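Local coordinates for galactose-binding lectin (Arachis hypogaea, PDB 2DVA), which binds galactose-containing carbohydrates as a homotetrameric legume lectin that carries calcium and manganese ions, at residues S5-S10 with S222-S227; G44-A49 with F204-S209; A90-Q95 with P199-F204. All coordinates share one frame; numbering follows the deposited sequence.

Contact 1 (S5-S10 with S222-S227); sequences SFNFNS and SWSFTS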
ATOM      1  N   SER A   5      -1.237   7.925  -4.833  1.00 33.06           N
ATOM      2  CA  SER A   5      -0.962   7.679  -3.428  1.00 34.43           C
ATOM      3  C   SER A   5       0.524   7.595  -3.136  1.00 33.96           C
ATOM      4  O   SER A   5       1.283   6.949  -3.857  1.00 33.36           O
ATOM      5  CB  SER A   5      -1.638   6.385  -2.964  1.00 34.29           C
ATOM      6  OG  SER A   5      -1.068   5.268  -3.614  1.00 37.46           O
ATOM      7  N   PHE A   6       0.930   8.265  -2.068  1.00 33.27           N
ATOM      8  CA  PHE A   6       2.318   8.260  -1.658  1.00 34.12           C
ATOM      9  C   PHE A   6       2.392   8.315  -0.146  1.00 36.06           C
ATOM     10  O   PHE A   6       1.375   8.505   0.526  1.00 36.39           O
ATOM     11  CB  PHE A   6       3.076   9.432  -2.292  1.00 31.79           C
ATOM     12  CG  PHE A   6       2.463  10.785  -2.040  1.00 31.43           C
ATOM     13  CD1 PHE A   6       2.645  11.436  -0.823  1.00 29.77           C
ATOM     14  CD2 PHE A   6       1.763  11.442  -3.051  1.00 31.30           C
ATOM     15  CE1 PHE A   6       2.148  12.725  -0.619  1.00 29.10           C
ATOM     16  CE2 PHE A   6       1.260  12.733  -2.857  1.00 30.07           C
ATOM     17  CZ  PHE A   6       1.456  13.375  -1.639  1.00 29.35           C
ATOM     18  N   ASN A   7       3.592   8.130   0.388  1.00 37.04           N
ATOM     19  CA  ASN A   7       3.782   8.140   1.823  1.00 37.75           C
ATOM     20  C   ASN A   7       5.216   8.498   2.169  1.00 39.24           C
ATOM     21  O   ASN A   7       6.126   7.679   2.022  1.00 40.93           O
ATOM     22  CB  ASN A   7       3.415   6.768   2.400  1.00 39.64           C
ATOM     23  CG  ASN A   7       3.785   6.627   3.867  1.00 40.45           C
ATOM     24  OD1 ASN A   7       3.554   7.528   4.668  1.00 40.48           O
ATOM     25  ND2 ASN A   7       4.350   5.480   4.224  1.00 42.02           N
ATOM     26  N   PHE A   8       5.402   9.738   2.611  1.00 37.42           N
ATOM     27  CA  PHE A   8       6.704  10.250   3.009  1.00 36.91           C
ATOM     28  C   PHE A   8       6.851  10.071   4.514  1.00 36.40           C
ATOM     29  O   PHE A   8       6.163  10.732   5.292  1.00 35.40           O
ATOM     30  CB  PHE A   8       6.817  11.742   2.685  1.00 38.40           C
ATOM     31  CG  PHE A   8       6.920  12.047   1.217  1.00 40.57           C
ATOM     32  CD1 PHE A   8       8.086  11.763   0.514  1.00 44.43           C
ATOM     33  CD2 PHE A   8       5.856  12.633   0.541  1.00 41.94           C
ATOM     34  CE1 PHE A   8       8.192  12.064  -0.844  1.00 45.14           C
ATOM     35  CE2 PHE A   8       5.949  12.938  -0.816  1.00 42.22           C
ATOM     36  CZ  PHE A   8       7.119  12.654  -1.509  1.00 43.67           C
ATOM     37  N   ASN A   9       7.735   9.171   4.924  1.00 36.66           N
ATOM     38  CA  ASN A   9       7.969   8.941   6.345  1.00 38.44           C
ATOM     39  C   ASN A   9       9.000   9.966   6.805  1.00 37.64           C
ATOM     40  O   ASN A   9       9.108  10.270   7.990  1.00 39.29           O
ATOM     41  CB  ASN A   9       8.501   7.526   6.573  1.00 40.85           C
ATOM     42  CG  ASN A   9       7.573   6.459   6.026  1.00 43.64           C
ATOM     43  OD1 ASN A   9       6.409   6.373   6.417  1.00 46.42           O
ATOM     44  ND2 ASN A   9       8.086   5.642   5.116  1.00 43.40           N
ATOM     45  N   SER A  10       9.753  10.484   5.839  1.00 36.04           N
ATOM     46  CA  SER A  10      10.786  11.485   6.066  1.00 35.17           C
ATOM     47  C   SER A  10      11.087  12.091   4.703  1.00 36.40           C
ATOM     48  O   SER A  10      10.558  11.635   3.690  1.00 36.35           O
ATOM     49  CB  SER A  10      12.051  10.847   6.635  1.00 36.83           C
ATOM     50  OG  SER A  10      12.703  10.046   5.663  1.00 38.15           O
ATOM     51  N   SER A 222       6.090  14.280   8.317  1.00 30.87           N
ATOM     52  CA  SER A 222       5.668  13.149   7.504  1.00 29.09           C
ATOM     53  C   SER A 222       4.422  13.524   6.725  1.00 27.42           C
ATOM     54  O   SER A 222       3.750  14.502   7.058  1.00 27.24           O
ATOM     55  CB  SER A 222       5.384  11.932   8.394  1.00 29.54           C
ATOM     56  OG  SER A 222       4.338  12.192   9.314  1.00 28.80           O
ATOM     57  N   TRP A 223       4.111  12.745   5.695  1.00 26.19           N
ATOM     58  CA  TRP A 223       2.956  13.028   4.858  1.00 24.74           C
ATOM     59  C   TRP A 223       2.570  11.837   3.986  1.00 25.71           C
ATOM     60  O   TRP A 223       3.396  11.331   3.226  1.00 26.00           O
ATOM     61  CB  TRP A 223       3.264  14.245   3.966  1.00 25.30           C
ATOM     62  CG  TRP A 223       2.105  14.732   3.132  1.00 24.62           C
ATOM     63  CD1 TRP A 223       0.778  14.586   3.413  1.00 19.85           C
ATOM     64  CD2 TRP A 223       2.177  15.478   1.905  1.00 23.54           C
ATOM     65  NE1 TRP A 223       0.022  15.191   2.439  1.00 24.14           N
ATOM     66  CE2 TRP A 223       0.851  15.747   1.502  1.00 23.14           C
ATOM     67  CE3 TRP A 223       3.233  15.948   1.112  1.00 23.39           C
ATOM     68  CZ2 TRP A 223       0.548  16.466   0.337  1.00 22.01           C
ATOM     69  CZ3 TRP A 223       2.933  16.666  -0.052  1.00 25.67           C
ATOM     70  CH2 TRP A 223       1.599  16.916  -0.425  1.00 24.02           C
ATOM     71  N   SER A 224       1.326  11.378   4.123  1.00 24.33           N
ATOM     72  CA  SER A 224       0.813  10.282   3.308  1.00 26.19           C
ATOM     73  C   SER A 224      -0.423  10.825   2.597  1.00 26.06           C
ATOM     74  O   SER A 224      -1.118  11.697   3.122  1.00 25.89           O
ATOM     75  CB  SER A 224       0.466   9.048   4.161  1.00 26.31           C
ATOM     76  OG  SER A 224      -0.527   9.317   5.131  1.00 28.31           O
ATOM     77  N   PHE A 225      -0.704  10.312   1.406  1.00 26.42           N
ATOM     78  CA  PHE A 225      -1.823  10.823   0.631  1.00 26.51           C
ATOM     79  C   PHE A 225      -2.354   9.797  -0.362  1.00 28.05           C
ATOM     80  O   PHE A 225      -1.599   9.022  -0.946  1.00 25.84           O
ATOM     81  CB  PHE A 225      -1.347  12.098  -0.100  1.00 26.76           C
ATOM     82  CG  PHE A 225      -2.319  12.653  -1.114  1.00 25.30           C
ATOM     83  CD1 PHE A 225      -2.455  12.066  -2.372  1.00 26.40           C
ATOM     84  CD2 PHE A 225      -3.067  13.791  -0.825  1.00 26.25           C
ATOM     85  CE1 PHE A 225      -3.320  12.609  -3.334  1.00 24.45           C
ATOM     86  CE2 PHE A 225      -3.936  14.343  -1.777  1.00 24.96           C
ATOM     87  CZ  PHE A 225      -4.060  13.747  -3.037  1.00 23.62           C
ATOM     88  N   THR A 226      -3.671   9.784  -0.525  1.00 28.98           N
ATOM     89  CA  THR A 226      -4.306   8.901  -1.484  1.00 29.58           C
ATOM     90  C   THR A 226      -5.519   9.613  -2.045  1.00 29.87           C
ATOM     91  O   THR A 226      -6.385  10.069  -1.294  1.00 29.68           O
ATOM     92  CB  THR A 226      -4.815   7.577  -0.883  1.00 28.84           C
ATOM     93  OG1 THR A 226      -3.738   6.857  -0.277  1.00 32.61           O
ATOM     94  CG2 THR A 226      -5.412   6.721  -1.991  1.00 26.81           C
ATOM     95  N   SER A 227      -5.570   9.711  -3.365  1.00 28.50           N
ATOM     96  CA  SER A 227      -6.696  10.335  -4.029  1.00 29.46           C
ATOM     97  C   SER A 227      -7.173   9.352  -5.087  1.00 29.07           C
ATOM     98  O   SER A 227      -6.377   8.674  -5.729  1.00 29.65           O
ATOM     99  CB  SER A 227      -6.283  11.659  -4.683  1.00 28.31           C
ATOM    100  OG  SER A 227      -5.342  11.447  -5.722  1.00 29.49           O
TER
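Phe6 drives the edge of its ring into the face of Trp223, with CE1 centred above the indole and 3.7 Å from CD2. The two planes stand at 81°, a T-shaped pair. Phe6 can get there because its chi1 of 55° tucks CG between its own backbone N and carbonyl carbon, which swings the ring across toward the neighbouring strand. The same turn lays one face of the ring on Phe225: CB of Phe225 sits 3.7 Å from the Phe6 ring centroid, a CH-pi contact. The Phe225 ring itself runs nearly parallel to that of Phe6 but is slid so far along that they barely overlap. Phe8, the next residue on this face, brings CD2 4.3 Å from Trp223 CE3. Tyr48 and Phe206 of the facing sheet close over the cluster, stacked on Phe6 and edge-to-face with Trp223, whose NE1 is satisfied by Thr67 OG1.

Beneath the rings the antiparallel strands are joined at Phe6-Phe225 and Phe8-Trp223, the hydrogen-bonded pairs. Phe225 N donates to Phe6 O at 2.9 Å, and Trp223 N to Phe8 O, also at 2.9 Å.

The other face is polar and far looser. Asn7 OD1 merely rests 3.5 Å from Ser224 CB, and Ser5 CB lies 3.4 Å from Thr226 OG1. Ser224 OG finds its hydrogen bond in Ser68 of the adjoining strand. Asn7 ND2 makes weak bonds to Asn9 OD1 and to Asn182 O of a neighbouring subunit, which Asn9 ND2 holds more firmly. The chemistry is thus mostly split by face: aromatic carbon packs into the interior between the two sheets, while hydroxyls and amides are left to the outer surface, consistent with a back sheet that also meets other subunits of the tetramer.

Contact 2 (G44-A49 with F204-S209); sequences GRVLYA and FGFSAS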
ATOM      1  N   GLY A  44       8.522  29.732   2.901  1.00 28.62           N
ATOM      2  CA  GLY A  44       9.016  28.468   2.390  1.00 27.52           C
ATOM      3  C   GLY A  44       7.811  27.597   2.097  1.00 27.62           C
ATOM      4  O   GLY A  44       6.833  27.617   2.850  1.00 26.48           O
ATOM      5  N   ARG A  45       7.861  26.854   0.998  1.00 26.76           N
ATOM      6  CA  ARG A  45       6.757  25.984   0.636  1.00 27.17           C
ATOM      7  C   ARG A  45       7.312  24.714   0.020  1.00 28.97           C
ATOM      8  O   ARG A  45       8.385  24.712  -0.581  1.00 28.42           O
ATOM      9  CB  ARG A  45       5.812  26.675  -0.362  1.00 27.82           C
ATOM     10  CG  ARG A  45       5.631  28.172  -0.123  1.00 24.18           C
ATOM     11  CD  ARG A  45       4.386  28.745  -0.824  1.00 26.43           C
ATOM     12  NE  ARG A  45       4.229  28.307  -2.213  1.00 24.44           N
ATOM     13  CZ  ARG A  45       3.251  28.724  -3.012  1.00 24.72           C
ATOM     14  NH1 ARG A  45       2.355  29.595  -2.559  1.00 23.04           N
ATOM     15  NH2 ARG A  45       3.143  28.253  -4.250  1.00 22.68           N
ATOM     16  N   VAL A  46       6.574  23.627   0.188  1.00 29.77           N
ATOM     17  CA  VAL A  46       6.983  22.350  -0.345  1.00 29.85           C
ATOM     18  C   VAL A  46       5.770  21.791  -1.071  1.00 30.35           C
ATOM     19  O   VAL A  46       4.648  21.889  -0.570  1.00 32.32           O
ATOM     20  CB  VAL A  46       7.427  21.406   0.803  1.00 31.42           C
ATOM     21  CG1 VAL A  46       6.216  20.749   1.467  1.00 32.12           C
ATOM     22  CG2 VAL A  46       8.395  20.388   0.284  1.00 34.27           C
ATOM     23  N   LEU A  47       5.986  21.226  -2.253  1.00 30.07           N
ATOM     24  CA  LEU A  47       4.889  20.662  -3.033  1.00 29.24           C
ATOM     25  C   LEU A  47       5.212  19.268  -3.554  1.00 29.88           C
ATOM     26  O   LEU A  47       6.366  18.954  -3.847  1.00 28.70           O
ATOM     27  CB  LEU A  47       4.583  21.554  -4.235  1.00 31.36           C
ATOM     28  CG  LEU A  47       4.150  22.999  -3.991  1.00 34.13           C
ATOM     29  CD1 LEU A  47       4.337  23.798  -5.270  1.00 36.02           C
ATOM     30  CD2 LEU A  47       2.702  23.032  -3.528  1.00 33.76           C
ATOM     31  N   TYR A  48       4.190  18.425  -3.653  1.00 28.03           N
ATOM     32  CA  TYR A  48       4.384  17.099  -4.211  1.00 28.20           C
ATOM     33  C   TYR A  48       4.590  17.421  -5.696  1.00 29.44           C
ATOM     34  O   TYR A  48       3.699  17.960  -6.342  1.00 28.34           O
ATOM     35  CB  TYR A  48       3.131  16.250  -4.019  1.00 27.18           C
ATOM     36  CG  TYR A  48       3.241  14.885  -4.634  1.00 29.29           C
ATOM     37  CD1 TYR A  48       4.239  13.998  -4.229  1.00 30.17           C
ATOM     38  CD2 TYR A  48       2.358  14.477  -5.629  1.00 29.26           C
ATOM     39  CE1 TYR A  48       4.356  12.736  -4.804  1.00 32.11           C
ATOM     40  CE2 TYR A  48       2.466  13.215  -6.210  1.00 32.78           C
ATOM     41  CZ  TYR A  48       3.465  12.353  -5.792  1.00 32.14           C
ATOM     42  OH  TYR A  48       3.568  11.104  -6.356  1.00 37.35           O
ATOM     43  N   ALA A  49       5.771  17.106  -6.220  1.00 30.47           N
ATOM     44  CA  ALA A  49       6.127  17.415  -7.604  1.00 33.28           C
ATOM     45  C   ALA A  49       5.097  17.100  -8.686  1.00 34.74           C
ATOM     46  O   ALA A  49       4.911  17.891  -9.606  1.00 35.49           O
ATOM     47  CB  ALA A  49       7.456  16.745  -7.952  1.00 32.99           C
ATOM     48  N   PHE A 204      -0.463  19.732  -4.385  1.00 28.30           N
ATOM     49  CA  PHE A 204      -0.698  19.751  -2.946  1.00 26.68           C
ATOM     50  C   PHE A 204       0.630  20.027  -2.251  1.00 27.53           C
ATOM     51  O   PHE A 204       1.684  19.611  -2.738  1.00 26.31           O
ATOM     52  CB  PHE A 204      -1.230  18.399  -2.463  1.00 27.57           C
ATOM     53  CG  PHE A 204      -2.632  18.085  -2.916  1.00 26.57           C
ATOM     54  CD1 PHE A 204      -2.882  17.648  -4.211  1.00 25.53           C
ATOM     55  CD2 PHE A 204      -3.702  18.206  -2.033  1.00 26.58           C
ATOM     56  CE1 PHE A 204      -4.185  17.332  -4.624  1.00 26.48           C
ATOM     57  CE2 PHE A 204      -5.008  17.892  -2.438  1.00 26.52           C
ATOM     58  CZ  PHE A 204      -5.243  17.455  -3.736  1.00 24.26           C
ATOM     59  N   GLY A 205       0.586  20.722  -1.117  1.00 27.90           N
ATOM     60  CA  GLY A 205       1.816  21.005  -0.402  1.00 26.69           C
ATOM     61  C   GLY A 205       1.617  21.738   0.907  1.00 26.67           C
ATOM     62  O   GLY A 205       0.507  21.829   1.423  1.00 29.14           O
ATOM     63  N   PHE A 206       2.710  22.266   1.449  1.00 26.95           N
ATOM     64  CA  PHE A 206       2.667  23.004   2.704  1.00 25.90           C
ATOM     65  C   PHE A 206       3.410  24.318   2.548  1.00 25.78           C
ATOM     66  O   PHE A 206       4.391  24.397   1.813  1.00 25.15           O
ATOM     67  CB  PHE A 206       3.316  22.182   3.814  1.00 25.42           C
ATOM     68  CG  PHE A 206       2.602  20.900   4.101  1.00 27.57           C
ATOM     69  CD1 PHE A 206       1.523  20.876   4.975  1.00 24.97           C
ATOM     70  CD2 PHE A 206       2.976  19.723   3.459  1.00 27.36           C
ATOM     71  CE1 PHE A 206       0.824  19.701   5.203  1.00 27.63           C
ATOM     72  CE2 PHE A 206       2.281  18.538   3.683  1.00 28.91           C
ATOM     73  CZ  PHE A 206       1.201  18.527   4.556  1.00 26.75           C
ATOM     74  N   SER A 207       2.935  25.349   3.243  1.00 27.12           N
ATOM     75  CA  SER A 207       3.569  26.660   3.201  1.00 27.22           C
ATOM     76  C   SER A 207       3.595  27.252   4.606  1.00 27.62           C
ATOM     77  O   SER A 207       2.695  27.003   5.403  1.00 27.80           O
ATOM     78  CB  SER A 207       2.805  27.600   2.264  1.00 27.17           C
ATOM     79  OG  SER A 207       3.430  28.873   2.195  1.00 25.96           O
ATOM     80  N   ALA A 208       4.640  28.021   4.902  1.00 28.49           N
ATOM     81  CA  ALA A 208       4.794  28.676   6.199  1.00 29.77           C
ATOM     82  C   ALA A 208       5.545  29.988   5.976  1.00 30.51           C
ATOM     83  O   ALA A 208       6.278  30.136   4.994  1.00 30.51           O
ATOM     84  CB  ALA A 208       5.566  27.783   7.165  1.00 26.01           C
ATOM     85  N   SER A 209       5.370  30.938   6.887  1.00 30.50           N
ATOM     86  CA  SER A 209       6.020  32.231   6.741  1.00 32.03           C
ATOM     87  C   SER A 209       6.195  32.937   8.077  1.00 31.51           C
ATOM     88  O   SER A 209       5.687  32.489   9.100  1.00 31.92           O
ATOM     89  CB  SER A 209       5.193  33.116   5.803  1.00 30.25           C
ATOM     90  OG  SER A 209       3.864  33.248   6.284  1.00 30.69           O
TER
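Val46 and Phe206 face each other as a hydrogen-bonded antiparallel pair, their side chains lying side by side and pointing the same way. CG1 of Val46 meets the edge of the Phe206 ring, in its plane, 3.9 Å from CD2. Two reciprocal bonds fix the backbones below: Val46 N to Phe206 O and Phe206 N to Val46 O, both 2.8 Å. Beyond the pair, the Phe206 ring belongs to the sandwich interior, where Phe69 meets it edge-to-face.

Phe204 makes its contact through the main chain. Its carbonyl O receives Tyr48 N at 2.9 Å, while its ring leads away from strand 43-53 toward Phe65.

The opposite face carries Arg45, Leu47 and Ser207. Here Leu47 folds CD2 over the bare backbone of Gly205, 3.8 Å from its CA. Arg45 lays CG and CD alongside the serine, with CD 3.2 Å from OG; that hydroxyl is hydrogen-bonded to Leu106 O. The guanidinium continues past it to Gln21 of the next strand, 18-22, and to Gly107 of a loop, tying that loop to this face. The Ser207 side chain is about 9 Å from that of Glu121, a manganese ligand. Two neighbouring strands paired this way, with Val46 and Phe206 turned to the sandwich interior and Arg45, Leu47 and Ser207 to the loops on the other side, belong to the curved seven-stranded front sheet of the legume lectin fold.

Contact 3 (A90-Q95 with P199-F204); sequences APEDTQ and PERVKF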
ATOM      1  N   ALA A  90      -3.491  24.046  -4.987  1.00 26.51           N
ATOM      2  CA  ALA A  90      -3.512  25.172  -5.904  1.00 25.52           C
ATOM      3  C   ALA A  90      -3.137  24.776  -7.331  1.00 26.55           C
ATOM      4  O   ALA A  90      -2.718  23.637  -7.583  1.00 25.07           O
ATOM      5  CB  ALA A  90      -2.546  26.251  -5.380  1.00 26.67           C
ATOM      6  N   PRO A  91      -3.291  25.716  -8.288  1.00 25.88           N
ATOM      7  CA  PRO A  91      -2.960  25.470  -9.696  1.00 26.37           C
ATOM      8  C   PRO A  91      -1.566  24.869  -9.755  1.00 27.25           C
ATOM      9  O   PRO A  91      -0.689  25.235  -8.960  1.00 26.21           O
ATOM     10  CB  PRO A  91      -3.018  26.862 -10.310  1.00 27.04           C
ATOM     11  CG  PRO A  91      -4.111  27.511  -9.528  1.00 28.76           C
ATOM     12  CD  PRO A  91      -3.803  27.085  -8.107  1.00 27.81           C
ATOM     13  N   GLU A  92      -1.358  23.949 -10.688  1.00 28.10           N
ATOM     14  CA  GLU A  92      -0.072  23.281 -10.793  1.00 31.32           C
ATOM     15  C   GLU A  92       1.115  24.222 -10.967  1.00 32.49           C
ATOM     16  O   GLU A  92       2.245  23.855 -10.650  1.00 31.45           O
ATOM     17  CB  GLU A  92      -0.096  22.253 -11.931  1.00 33.63           C
ATOM     18  CG  GLU A  92      -0.233  22.842 -13.318  1.00 35.10           C
ATOM     19  CD  GLU A  92      -0.362  21.770 -14.387  1.00 37.99           C
ATOM     20  OE1 GLU A  92       0.551  20.925 -14.500  1.00 38.84           O
ATOM     21  OE2 GLU A  92      -1.380  21.771 -15.115  1.00 40.47           O
ATOM     22  N   ASP A  93       0.858  25.435 -11.448  1.00 32.76           N
ATOM     23  CA  ASP A  93       1.926  26.407 -11.672  1.00 34.38           C
ATOM     24  C   ASP A  93       2.063  27.385 -10.512  1.00 33.43           C
ATOM     25  O   ASP A  93       2.682  28.442 -10.651  1.00 34.06           O
ATOM     26  CB  ASP A  93       1.651  27.192 -12.955  1.00 38.69           C
ATOM     27  CG  ASP A  93       0.476  28.138 -12.809  1.00 43.84           C
ATOM     28  OD1 ASP A  93      -0.463  27.801 -12.059  1.00 46.87           O
ATOM     29  OD2 ASP A  93       0.481  29.214 -13.445  1.00 47.97           O
ATOM     30  N   THR A  94       1.484  27.033  -9.371  1.00 32.05           N
ATOM     31  CA  THR A  94       1.532  27.894  -8.203  1.00 29.72           C
ATOM     32  C   THR A  94       2.953  28.213  -7.755  1.00 31.29           C
ATOM     33  O   THR A  94       3.817  27.339  -7.699  1.00 30.58           O
ATOM     34  CB  THR A  94       0.766  27.269  -7.013  1.00 28.87           C
ATOM     35  OG1 THR A  94       0.816  28.160  -5.891  1.00 27.06           O
ATOM     36  CG2 THR A  94       1.374  25.923  -6.630  1.00 25.10           C
ATOM     37  N   GLN A  95       3.173  29.483  -7.437  1.00 32.76           N
ATOM     38  CA  GLN A  95       4.463  29.972  -6.976  1.00 35.55           C
ATOM     39  C   GLN A  95       4.222  30.888  -5.786  1.00 34.60           C
ATOM     40  O   GLN A  95       3.107  31.357  -5.578  1.00 33.75           O
ATOM     41  CB  GLN A  95       5.152  30.776  -8.085  1.00 38.14           C
ATOM     42  CG  GLN A  95       5.622  29.951  -9.267  1.00 44.66           C
ATOM     43  CD  GLN A  95       6.854  29.124  -8.954  1.00 47.27           C
ATOM     44  OE1 GLN A  95       7.281  28.297  -9.762  1.00 52.14           O
ATOM     45  NE2 GLN A  95       7.438  29.345  -7.781  1.00 47.51           N
ATOM     46  N   PRO A 199      -8.528  24.429 -10.770  1.00 33.06           N
ATOM     47  CA  PRO A 199      -8.491  23.870 -12.123  1.00 33.86           C
ATOM     48  C   PRO A 199      -8.429  22.343 -12.003  1.00 34.34           C
ATOM     49  O   PRO A 199      -8.306  21.808 -10.892  1.00 32.23           O
ATOM     50  CB  PRO A 199      -7.219  24.481 -12.709  1.00 31.95           C
ATOM     51  CG  PRO A 199      -6.333  24.608 -11.513  1.00 31.93           C
ATOM     52  CD  PRO A 199      -7.277  25.147 -10.463  1.00 31.89           C
ATOM     53  N   GLU A 200      -8.515  21.645 -13.130  1.00 32.99           N
ATOM     54  CA  GLU A 200      -8.472  20.185 -13.126  1.00 33.44           C
ATOM     55  C   GLU A 200      -7.160  19.619 -12.585  1.00 32.01           C
ATOM     56  O   GLU A 200      -7.158  18.598 -11.897  1.00 31.98           O
ATOM     57  CB  GLU A 200      -8.715  19.658 -14.538  1.00 35.49           C
ATOM     58  CG  GLU A 200     -10.066  20.045 -15.089  1.00 40.56           C
ATOM     59  CD  GLU A 200     -10.141  19.896 -16.589  1.00 42.84           C
ATOM     60  OE1 GLU A 200     -10.181  18.745 -17.075  1.00 42.69           O
ATOM     61  OE2 GLU A 200     -10.147  20.940 -17.279  1.00 46.21           O
ATOM     62  N   ARG A 201      -6.045  20.265 -12.904  1.00 30.89           N
ATOM     63  CA  ARG A 201      -4.756  19.797 -12.414  1.00 32.28           C
ATOM     64  C   ARG A 201      -4.251  20.763 -11.355  1.00 30.38           C
ATOM     65  O   ARG A 201      -4.212  21.972 -11.573  1.00 29.77           O
ATOM     66  CB  ARG A 201      -3.745  19.691 -13.559  1.00 35.59           C
ATOM     67  CG  ARG A 201      -4.364  19.223 -14.872  1.00 39.40           C
ATOM     68  CD  ARG A 201      -3.414  18.376 -15.689  1.00 39.98           C
ATOM     69  NE  ARG A 201      -2.042  18.869 -15.651  1.00 40.05           N
ATOM     70  CZ  ARG A 201      -1.023  18.263 -16.253  1.00 40.42           C
ATOM     71  NH1 ARG A 201      -1.230  17.147 -16.943  1.00 37.46           N
ATOM     72  NH2 ARG A 201       0.203  18.761 -16.150  1.00 39.71           N
ATOM     73  N   VAL A 202      -3.864  20.218 -10.206  1.00 30.07           N
ATOM     74  CA  VAL A 202      -3.382  21.025  -9.092  1.00 29.61           C
ATOM     75  C   VAL A 202      -2.188  20.378  -8.413  1.00 29.80           C
ATOM     76  O   VAL A 202      -1.773  19.280  -8.765  1.00 30.91           O
ATOM     77  CB  VAL A 202      -4.476  21.187  -8.008  1.00 29.35           C
ATOM     78  CG1 VAL A 202      -5.728  21.811  -8.600  1.00 28.06           C
ATOM     79  CG2 VAL A 202      -4.804  19.821  -7.405  1.00 29.08           C
ATOM     80  N   LYS A 203      -1.633  21.080  -7.434  1.00 30.58           N
ATOM     81  CA  LYS A 203      -0.526  20.547  -6.655  1.00 31.00           C
ATOM     82  C   LYS A 203      -0.859  20.718  -5.181  1.00 30.25           C
ATOM     83  O   LYS A 203      -1.491  21.706  -4.782  1.00 30.09           O
ATOM     84  CB  LYS A 203       0.792  21.251  -6.999  1.00 30.08           C
ATOM     85  CG  LYS A 203       1.512  20.595  -8.165  1.00 31.77           C
ATOM     86  CD  LYS A 203       2.886  21.184  -8.408  1.00 34.95           C
ATOM     87  CE  LYS A 203       3.487  20.588  -9.674  1.00 37.04           C
ATOM     88  NZ  LYS A 203       4.824  21.153 -10.001  1.00 39.33           N
ATOM     89  N   PHE A 204      -0.463  19.732  -4.385  1.00 28.30           N
ATOM     90  CA  PHE A 204      -0.698  19.751  -2.946  1.00 26.68           C
ATOM     91  C   PHE A 204       0.630  20.027  -2.251  1.00 27.53           C
ATOM     92  O   PHE A 204       1.684  19.611  -2.738  1.00 26.31           O
ATOM     93  CB  PHE A 204      -1.230  18.399  -2.463  1.00 27.57           C
ATOM     94  CG  PHE A 204      -2.632  18.085  -2.916  1.00 26.57           C
ATOM     95  CD1 PHE A 204      -2.882  17.648  -4.211  1.00 25.53           C
ATOM     96  CD2 PHE A 204      -3.702  18.206  -2.033  1.00 26.58           C
ATOM     97  CE1 PHE A 204      -4.185  17.332  -4.624  1.00 26.48           C
ATOM     98  CE2 PHE A 204      -5.008  17.892  -2.438  1.00 26.52           C
ATOM     99  CZ  PHE A 204      -5.243  17.455  -3.736  1.00 24.26           C
TER
HETATM  100  O   HOH W   1      -3.315  23.620 -13.244  1.00 45.10           O
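Glu92 reaches Arg201 by turning CG in between its backbone N and carbonyl carbon (chi1 67°) and running out extended, while the arginine chain bends at chi2 and chi3 and presents its guanidinium side-on. The result is a two-point salt bridge. Arg201 NH2 donates to Glu92 OE1 at 2.7 Å, nearly straight and in the guanidinium plane, and OE1 accepts through its syn lone pair. NE donates to OE2 at 3.0 Å, but well out of the carboxylate plane, since the two flat groups are twisted 38° apart. A water accepts from Glu92 N and donates to both Glu92 OE2 and Arg201 O, tying the carboxylate back to both main chains.

Lys203 stretches along the other flank of Glu92, its CD 3.5 Å from Glu92 O, and carries NZ on to Asn19 OD1. Pro91 and Pro199 cross at about a right angle, Pro91 CG 4.1 Å from Pro199 CD. The last hydrogen-bonded strand pair here is Ala90 with Lys203, Lys203 N reaching Ala90 O at 2.8 Å; Pro91 with Val202 follows as a non-hydrogen-bonded pair. A type I beta turn, closed by Thr94 N to Pro91 O, then ends this strand of the legume lectin's front sheet.

Contacts 2 and 3 belong to one sheet: strand 201-209 lies between 43-53 and 84-91, Phe204 is common to both, and their centres are 12 Å apart. Arg45 NH2 spans them with a probable hydrogen bond to Thr94 OG1 at 2.8 Å. Contact 1 sits in the facing sheet, its centre 14 Å from contact 2, and the layers also meet at the shared Phe204, with Phe225 CE2 3.8 Å from Phe204 CE2 and Trp223 CH2 3.6 Å from Phe204 O. Contact 2 comes nearest the ligands: the Ala208 side chain is about 11 Å from bound galactose and about 12 Å from calcium, whereas contacts 1 and 3 lie away from the metal-binding residues.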